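Local coordinates for putative exported protein (Bordetella pertussis Tohama I, PDB 2PFY) that binds pyroglutamic acid as an extracytoplasmic solute receptor, probably delivering it to a tripartite ATP-independent periplasmic (TRAP) transporter, at residues T17-Q22 with Y116-P121; A24-A29 with E237-Q242; M152-L155 with V159-T162. One frame throughout, in Å; residues are numbered along the deposited sequence.

Contact 1: T17-Q22 with Y116-P121; sequences TQNARQ and YGSPWP. With PCA (pyroglutamic acid), chain E.
In this DctP-type periplasmic receptor, helix 15-30 lies against strand 112-119, an outermost strand of a five-stranded mixed sheet, and Asn19 and Ala20 of the helix meet Tyr116 and Ser118 of the strand. Helix 17-22 and strand 116-119 run nearly antiparallel, at 151°, with axes 10.4 Å apart at closest approach. The contact is fully buried. Asn19 carries its CG anti to the backbone N (chi1 -171°), which aims the amide at the strand, alongside the Tyr116 ring but pointing the other way. ND2 comes obliquely to that ring, 3.7 Å from Tyr116 CE1, the amide and ring planes being 68° apart. ND2 also lies 3.2 Å from Ser118 OG, but at a poor angle for a hydrogen bond; its stronger partner is the backbone O of Ala236, while Ser118 OG donates instead to Gly117 O at 2.8 Å. The phenol oxygen presses on the helix itself, with Tyr116 OH 3.3 Å from Ala20 CA. A water at the edge of the Tyr116 ring, in its plane, bridges the two elements: it lies 2.8 Å from Tyr116 OH and accepts a weak bond from Asn19 ND2. The chain runs on from the strand into the binding site, where Trp120 spreads one indole face against pyroglutamic acid, whose polar groups are held by Arg48, Arg143, Thr165, Thr182, Ser183 and Thr186. PCA CD lies 3.3 Å above the indole plane, displaced toward its rim, and PCA OE is 3.1 Å from Trp120 CE3.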
loop_
_atom_site.group_PDB
_atom_site.type_symbol
_atom_site.label_atom_id
_atom_site.label_comp_id
_atom_site.label_asym_id
_atom_site.label_seq_id
_atom_site.Cartn_x
_atom_site.Cartn_y
_atom_site.Cartn_z
ATOM N N THR A 17 5.199 9.223 1.079
ATOM C CA THR A 17 5.820 9.968 2.163
ATOM C C THR A 17 5.857 11.476 1.878
ATOM O O THR A 17 5.538 12.266 2.765
ATOM C CB THR A 17 7.228 9.424 2.478
ATOM O OG1 THR A 17 7.094 8.124 3.033
ATOM C CG2 THR A 17 8.005 10.301 3.494
ATOM N N GLN A 18 6.225 11.870 0.658
ATOM C CA GLN A 18 6.221 13.292 0.292
ATOM C C GLN A 18 4.802 13.845 0.314
ATOM O O GLN A 18 4.565 14.980 0.719
ATOM C CB GLN A 18 6.903 13.529 -1.089
ATOM C CG GLN A 18 8.413 13.353 -1.025
ATOM C CD GLN A 18 9.068 14.168 0.118
ATOM O OE1 GLN A 18 8.762 15.353 0.297
ATOM N NE2 GLN A 18 9.947 13.520 0.906
ATOM N N ASN A 19 3.845 13.034 -0.074
ATOM C CA ASN A 19 2.442 13.495 -0.015
ATOM C C ASN A 19 1.977 13.729 1.455
ATOM O O ASN A 19 1.291 14.731 1.763
ATOM C CB ASN A 19 1.567 12.484 -0.773
ATOM C CG ASN A 19 0.136 12.962 -0.972
ATOM O OD1 ASN A 19 -0.107 14.123 -1.241
ATOM N ND2 ASN A 19 -0.808 12.064 -0.833
ATOM N N ALA A 20 2.390 12.844 2.362
ATOM C CA ALA A 20 2.110 13.003 3.780
ATOM C C ALA A 20 2.813 14.242 4.383
ATOM O O ALA A 20 2.222 14.966 5.194
ATOM C CB ALA A 20 2.455 11.714 4.541
ATOM N N ARG A 21 4.066 14.478 3.986
ATOM C CA ARG A 21 4.804 15.698 4.369
ATOM C C ARG A 21 4.070 16.972 3.907
ATOM O O ARG A 21 3.909 17.960 4.689
ATOM C CB ARG A 21 6.269 15.655 3.872
ATOM C CG ARG A 21 7.115 14.565 4.673
ATOM C CD ARG A 21 8.632 14.707 4.417
ATOM N NE ARG A 21 9.398 13.763 5.238
ATOM C CZ ARG A 21 9.641 13.920 6.540
ATOM N NH1 ARG A 21 9.185 14.985 7.181
ATOM N NH2 ARG A 21 10.344 13.019 7.209
ATOM N N GLN A 22 3.580 16.954 2.674
ATOM C CA GLN A 22 2.891 18.135 2.166
ATOM C C GLN A 22 1.569 18.326 2.929
ATOM O O GLN A 22 1.149 19.480 3.246
ATOM C CB GLN A 22 2.679 18.027 0.652
ATOM C CG GLN A 22 1.964 19.273 0.057
ATOM C CD GLN A 22 1.981 19.321 -1.462
ATOM O OE1 GLN A 22 2.754 18.608 -2.130
ATOM N NE2 GLN A 22 1.097 20.138 -2.017
ATOM N N TYR A 116 -7.124 10.189 5.082
ATOM C CA TYR A 116 -7.122 10.115 3.613
ATOM C C TYR A 116 -6.400 8.852 3.137
ATOM O O TYR A 116 -5.688 8.233 3.921
ATOM C CB TYR A 116 -6.532 11.394 2.980
ATOM C CG TYR A 116 -5.000 11.479 3.007
ATOM C CD1 TYR A 116 -4.212 10.848 2.008
ATOM C CD2 TYR A 116 -4.342 12.189 4.018
ATOM C CE1 TYR A 116 -2.781 10.914 2.063
ATOM C CE2 TYR A 116 -2.923 12.301 4.059
ATOM C CZ TYR A 116 -2.170 11.647 3.068
ATOM O OH TYR A 116 -0.809 11.732 3.107
ATOM N N GLY A 117 -6.623 8.493 1.861
ATOM C CA GLY A 117 -5.950 7.395 1.171
ATOM C C GLY A 117 -5.151 7.876 -0.034
ATOM O O GLY A 117 -5.378 8.974 -0.560
ATOM N N SER A 118 -4.183 7.067 -0.466
ATOM C CA SER A 118 -3.513 7.295 -1.750
ATOM C C SER A 118 -3.007 5.960 -2.206
ATOM O O SER A 118 -2.712 5.093 -1.379
ATOM C CB SER A 118 -2.349 8.287 -1.633
ATOM O OG SER A 118 -2.833 9.595 -1.420
ATOM N N PRO A 119 -2.963 5.760 -3.539
ATOM C CA PRO A 119 -2.548 4.456 -4.045
ATOM C C PRO A 119 -1.032 4.375 -4.299
ATOM O O PRO A 119 -0.385 5.372 -4.625
ATOM C CB PRO A 119 -3.322 4.364 -5.381
ATOM C CG PRO A 119 -3.294 5.809 -5.895
ATOM C CD PRO A 119 -3.423 6.661 -4.627
ATOM N N TRP A 120 -0.487 3.195 -4.102
ATOM C CA TRP A 120 0.773 2.797 -4.726
ATOM C C TRP A 120 0.508 2.606 -6.236
ATOM O O TRP A 120 -0.647 2.527 -6.668
ATOM C CB TRP A 120 1.215 1.449 -4.130
ATOM C CG TRP A 120 1.767 1.573 -2.761
ATOM C CD1 TRP A 120 1.095 1.429 -1.557
ATOM C CD2 TRP A 120 3.125 1.849 -2.440
ATOM N NE1 TRP A 120 1.973 1.588 -0.514
ATOM C CE2 TRP A 120 3.230 1.841 -1.027
ATOM C CE3 TRP A 120 4.279 2.100 -3.216
ATOM C CZ2 TRP A 120 4.443 2.065 -0.369
ATOM C CZ3 TRP A 120 5.491 2.336 -2.557
ATOM C CH2 TRP A 120 5.559 2.309 -1.147
ATOM N N PRO A 121 1.584 2.549 -7.046
ATOM C CA PRO A 121 1.413 2.132 -8.428
ATOM C C PRO A 121 1.119 0.620 -8.501
ATOM O O PRO A 121 1.197 -0.085 -7.481
ATOM C CB PRO A 121 2.768 2.506 -9.099
ATOM C CG PRO A 121 3.471 3.456 -8.086
ATOM C CD PRO A 121 2.980 2.916 -6.751
HETATM N N PCA E . 5.435 -0.966 -2.077
HETATM C CA PCA E . 5.088 -1.468 -0.726
HETATM C CB PCA E . 3.682 -2.016 -0.737
HETATM C CG PCA E . 3.202 -1.910 -2.154
HETATM C CD PCA E . 4.307 -1.237 -2.898
HETATM O OE PCA E . 4.239 -0.902 -4.076
HETATM C C PCA E . 6.065 -2.545 -0.299
HETATM O O PCA E . 6.159 -2.964 0.861
HETATM O OXT PCA E . 6.798 -3.022 -1.147
HETATM O O HOH W 1 0.431 10.000 1.315
#

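Contact 2: A24-A29 with E237-Q242; sequences ADEVKA and EIRGWQ
Glu26 and Arg239 form a salt bridge at the surface between helix 15-30 and the long helix 223-257, an example of two helices of a periplasmic binding-protein fold bridged here by two long side chains. The backbones stay well apart, Glu26 CA lying 12.3 Å from Arg239 CA, and the side chains span the gap. Glu26 OE1 approaches the edge of the guanidinium, 2.7 Å from Arg239 NH2. The carboxylate and guanidinium planes stand 90° apart, so this is not the flat two-pronged pairing of the two groups, and the N-H of NH2 meets OE1 at only 128°, a weak hydrogen bond despite the short distance. A water in the guanidinium plane closes a second route, donating to Glu26 OE1 at 2.6 Å and accepting from Arg239 NH1 at 3.1 Å. OE1 is therefore gripped by both the arginine and the water. Further out, Gln22, one turn earlier on the same helix, donates NE2 to Glu26 OE2, and Arg239 NH1 gives a weak hydrogen bond to Asn19 OD1; these amides probably help to orient both charged groups. Lys235 adds a long, weak ion pair to Glu26 OE2 but also brings a like charge close to Arg239 NH2, which the carboxylate probably offsets. The Glu26 chain runs extended beyond CG, whereas Arg239 starts out extended and then turns at chi3 (-45°), a bend that swings the guanidinium round until NH2 lies 3.3 Å from Glu26 OE2 as well.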
loop_
_atom_site.group_PDB
_atom_site.type_symbol
_atom_site.label_atom_id
_atom_site.label_comp_id
_atom_site.label_asym_id
_atom_site.label_seq_id
_atom_site.Cartn_x
_atom_site.Cartn_y
_atom_site.Cartn_z
ATOM N N ALA A 24 1.057 17.402 6.086
ATOM C CA ALA A 24 1.430 17.986 7.388
ATOM C C ALA A 24 1.668 19.518 7.269
ATOM O O ALA A 24 1.218 20.320 8.123
ATOM C CB ALA A 24 2.696 17.245 7.990
ATOM N N ASP A 25 2.379 19.911 6.210
ATOM C CA ASP A 25 2.631 21.324 5.920
ATOM C C ASP A 25 1.344 22.100 5.678
ATOM O O ASP A 25 1.216 23.236 6.151
ATOM C CB ASP A 25 3.542 21.504 4.688
ATOM C CG ASP A 25 4.988 21.191 4.981
ATOM O OD1 ASP A 25 5.394 21.216 6.160
ATOM O OD2 ASP A 25 5.720 20.904 4.006
ATOM N N GLU A 26 0.419 21.505 4.928
ATOM C CA GLU A 26 -0.845 22.156 4.603
ATOM C C GLU A 26 -1.751 22.304 5.827
ATOM O O GLU A 26 -2.440 23.312 5.956
ATOM C CB GLU A 26 -1.539 21.467 3.426
ATOM C CG GLU A 26 -0.813 21.873 2.084
ATOM C CD GLU A 26 -1.348 21.198 0.822
ATOM O OE1 GLU A 26 -2.316 20.376 0.880
ATOM O OE2 GLU A 26 -0.766 21.489 -0.243
ATOM N N VAL A 27 -1.711 21.334 6.745
ATOM C CA VAL A 27 -2.441 21.422 8.005
ATOM C C VAL A 27 -1.903 22.597 8.837
ATOM O O VAL A 27 -2.670 23.379 9.460
ATOM C CB VAL A 27 -2.389 20.073 8.816
ATOM C CG1 VAL A 27 -2.875 20.243 10.248
ATOM C CG2 VAL A 27 -3.236 18.990 8.149
ATOM N N LYS A 28 -0.595 22.750 8.860
ATOM C CA LYS A 28 0.014 23.790 9.676
ATOM C C LYS A 28 -0.353 25.186 9.156
ATOM O O LYS A 28 -0.640 26.104 9.952
ATOM C CB LYS A 28 1.539 23.635 9.693
ATOM C CG LYS A 28 2.222 24.571 10.676
ATOM C CD LYS A 28 3.715 24.354 10.717
ATOM C CE LYS A 28 4.408 25.469 11.482
ATOM N NZ LYS A 28 5.859 25.469 11.134
ATOM N N ALA A 29 -0.320 25.343 7.833
ATOM C CA ALA A 29 -0.653 26.622 7.205
ATOM C C ALA A 29 -2.144 26.916 7.327
ATOM O O ALA A 29 -2.549 28.044 7.647
ATOM C CB ALA A 29 -0.177 26.642 5.733
ATOM N N GLU A 237 -5.564 13.213 -0.843
ATOM C CA GLU A 237 -6.091 12.051 -1.522
ATOM C C GLU A 237 -6.090 12.317 -3.042
ATOM O O GLU A 237 -5.660 11.463 -3.840
ATOM C CB GLU A 237 -7.486 11.688 -0.969
ATOM C CG GLU A 237 -8.159 10.454 -1.617
ATOM C CD GLU A 237 -9.095 9.720 -0.680
ATOM O OE1 GLU A 237 -8.852 9.705 0.557
ATOM O OE2 GLU A 237 -10.096 9.149 -1.180
ATOM N N ILE A 238 -6.542 13.507 -3.427
ATOM C CA ILE A 238 -6.540 13.912 -4.842
ATOM C C ILE A 238 -5.093 13.947 -5.380
ATOM O O ILE A 238 -4.812 13.385 -6.446
ATOM C CB ILE A 238 -7.280 15.271 -5.052
ATOM C CG1 ILE A 238 -8.767 15.130 -4.668
ATOM C CG2 ILE A 238 -7.084 15.792 -6.516
ATOM C CD1 ILE A 238 -9.467 16.466 -4.333
ATOM N N ARG A 239 -4.196 14.597 -4.643
ATOM C CA ARG A 239 -2.784 14.723 -5.028
ATOM C C ARG A 239 -2.180 13.325 -5.175
ATOM O O ARG A 239 -1.400 13.063 -6.112
ATOM C CB ARG A 239 -2.034 15.552 -3.962
ATOM C CG ARG A 239 -0.580 15.864 -4.241
ATOM C CD ARG A 239 0.122 16.498 -2.976
ATOM N NE ARG A 239 -0.750 17.476 -2.456
ATOM C CZ ARG A 239 -1.188 17.616 -1.215
ATOM N NH1 ARG A 239 -0.769 16.909 -0.155
ATOM N NH2 ARG A 239 -2.046 18.576 -1.068
ATOM N N GLY A 240 -2.537 12.437 -4.244
ATOM C CA GLY A 240 -1.964 11.083 -4.206
ATOM C C GLY A 240 -2.330 10.287 -5.447
ATOM O O GLY A 240 -1.467 9.676 -6.081
ATOM N N TRP A 241 -3.625 10.270 -5.766
ATOM C CA TRP A 241 -4.101 9.657 -6.995
ATOM C C TRP A 241 -3.489 10.263 -8.269
ATOM O O TRP A 241 -3.115 9.516 -9.174
ATOM C CB TRP A 241 -5.652 9.663 -7.065
ATOM C CG TRP A 241 -6.211 8.569 -6.213
ATOM C CD1 TRP A 241 -6.452 8.609 -4.841
ATOM C CD2 TRP A 241 -6.519 7.250 -6.633
ATOM N NE1 TRP A 241 -6.904 7.392 -4.419
ATOM C CE2 TRP A 241 -6.948 6.535 -5.492
ATOM C CE3 TRP A 241 -6.468 6.584 -7.879
ATOM C CZ2 TRP A 241 -7.361 5.192 -5.562
ATOM C CZ3 TRP A 241 -6.873 5.243 -7.940
ATOM C CH2 TRP A 241 -7.304 4.565 -6.795
ATOM N N GLN A 242 -3.423 11.590 -8.366
ATOM C CA GLN A 242 -2.798 12.237 -9.552
ATOM C C GLN A 242 -1.292 11.849 -9.698
ATOM O O GLN A 242 -0.774 11.605 -10.798
ATOM C CB GLN A 242 -2.880 13.762 -9.442
ATOM C CG GLN A 242 -4.286 14.368 -9.464
ATOM C CD GLN A 242 -4.294 15.890 -9.142
ATOM O OE1 GLN A 242 -3.279 16.470 -8.698
ATOM N NE2 GLN A 242 -5.438 16.532 -9.384
HETATM O O HOH W 2 -2.772 18.102 1.962
#

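Contact 3: M152-L155 with V159-T162; sequences MAAL and VPTT
Pro160 packs against Ala153 and Ala154 where helix 147-155 lies alongside strand 159-162, and the pyrrolidine ring can be followed atom by atom. Its CB, pointing toward the helix, meets the methyl of Ala153: the two CB atoms are 3.8 Å apart, an ordinary van der Waals contact between apolar groups. One bond further along, CG reaches the next residue of the helix. It lies 3.9 Å from the backbone N of Ala154, so the ring rests on the peptide linking the two alanines as well as on their methyl groups. The same CG is 4.1 Å from Ala153 CB and equally 4.1 Å from Ala154 CB, but the two methyls approach differently: Ala153 CB lies under one face of the ring, Ala154 CB off the CG edge. Ring closure limits the motion of CG, which stays against the two alanines.

The small methyls let the backbones come close, with Ala153 CA 5.5 Å from Pro160 CA. Ala153 is buried beneath the ring, whereas Ala154 lies at the solvent-facing margin, so the packing passes from interior to surface within two helix residues. On the strand, Thr161 points away from the helix, and its OG1 donates to Val159 O at 3.1 Å, approaching from above the carbonyl plane. The neighbouring backbone of Val159 and Thr161 pairs with strand 141-144, which includes Arg143 of the pyroglutamic acid pocket. The contact itself is packing, the Ala153 side chain being about 13 Å from the ligand. Apolar contact between helix and strand and backbone hydrogen bonds between parallel strands together make up the beta-alpha-beta unit of strand 141-144, helix 147-155 and strand 159-162.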
loop_
_atom_site.group_PDB
_atom_site.type_symbol
_atom_site.label_atom_id
_atom_site.label_comp_id
_atom_site.label_asym_id
_atom_site.label_seq_id
_atom_site.Cartn_x
_atom_site.Cartn_y
_atom_site.Cartn_z
HETATM N N MSE A 152 -0.955 -15.124 -1.524
HETATM C CA MSE A 152 -0.744 -15.122 -2.963
HETATM C C MSE A 152 0.522 -15.891 -3.361
HETATM O O MSE A 152 0.495 -16.690 -4.312
HETATM C CB MSE A 152 -0.699 -13.690 -3.490
HETATM C CG MSE A 152 -0.502 -13.576 -5.001
HETATM SE SE MSE A 152 0.093 -11.765 -5.376
HETATM C CE MSE A 152 1.973 -11.975 -4.632
ATOM N N ALA A 153 1.617 -15.648 -2.641
ATOM C CA ALA A 153 2.896 -16.278 -2.923
ATOM C C ALA A 153 2.825 -17.794 -2.754
ATOM O O ALA A 153 3.416 -18.520 -3.543
ATOM C CB ALA A 153 3.995 -15.705 -2.037
ATOM N N ALA A 154 2.117 -18.247 -1.721
ATOM C CA ALA A 154 1.958 -19.673 -1.442
ATOM C C ALA A 154 1.204 -20.337 -2.606
ATOM O O ALA A 154 1.634 -21.379 -3.121
ATOM C CB ALA A 154 1.233 -19.886 -0.129
ATOM N N LEU A 155 0.127 -19.695 -3.054
ATOM C CA LEU A 155 -0.629 -20.157 -4.215
ATOM C C LEU A 155 0.169 -20.188 -5.519
ATOM O O LEU A 155 -0.151 -20.962 -6.438
ATOM C CB LEU A 155 -1.882 -19.318 -4.389
ATOM C CG LEU A 155 -2.918 -19.409 -3.266
ATOM C CD1 LEU A 155 -3.997 -18.392 -3.530
ATOM C CD2 LEU A 155 -3.487 -20.828 -3.140
ATOM N N VAL A 159 7.894 -19.800 -1.844
ATOM C CA VAL A 159 7.964 -19.889 -0.384
ATOM C C VAL A 159 7.896 -18.441 0.162
ATOM O O VAL A 159 8.855 -17.691 0.060
ATOM C CB VAL A 159 9.218 -20.655 0.095
ATOM C CG1 VAL A 159 9.323 -20.646 1.627
ATOM C CG2 VAL A 159 9.208 -22.136 -0.460
ATOM N N PRO A 160 6.730 -18.048 0.690
ATOM C CA PRO A 160 6.592 -16.662 1.143
ATOM C C PRO A 160 7.505 -16.354 2.315
ATOM O O PRO A 160 7.685 -17.176 3.215
ATOM C CB PRO A 160 5.116 -16.527 1.498
ATOM C CG PRO A 160 4.515 -17.892 1.372
ATOM C CD PRO A 160 5.517 -18.852 0.878
ATOM N N THR A 161 8.118 -15.177 2.265
ATOM C CA THR A 161 9.019 -14.728 3.291
ATOM C C THR A 161 8.678 -13.240 3.516
ATOM O O THR A 161 8.854 -12.401 2.618
ATOM C CB THR A 161 10.498 -14.951 2.855
ATOM O OG1 THR A 161 10.640 -16.263 2.225
ATOM C CG2 THR A 161 11.400 -14.870 4.039
ATOM N N THR A 162 8.138 -12.938 4.691
ATOM C CA THR A 162 7.695 -11.573 5.013
ATOM C C THR A 162 8.901 -10.680 5.221
ATOM O O THR A 162 9.748 -10.955 6.076
ATOM C CB THR A 162 6.780 -11.549 6.273
ATOM O OG1 THR A 162 5.611 -12.310 5.997
ATOM C CG2 THR A 162 6.350 -10.105 6.645
#

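Contacts 1 and 2 share helix 15-30 and touch directly, their centres 8 Å apart, whereas contact 3 lies on the opposite side of the chain's centre, 27 Å from the centre of contact 1 and 35 Å from that of contact 2. Burial and chemistry vary together. Contact 1, in the core, combines an aromatic ring, an amide and a bridging water, and leads toward the ligand. Contact 2, at the surface, relies on opposite charges and a water-mediated link. Contact 3, partly buried, is purely apolar between its segments and local in sequence, while the other two join distant parts of the chain.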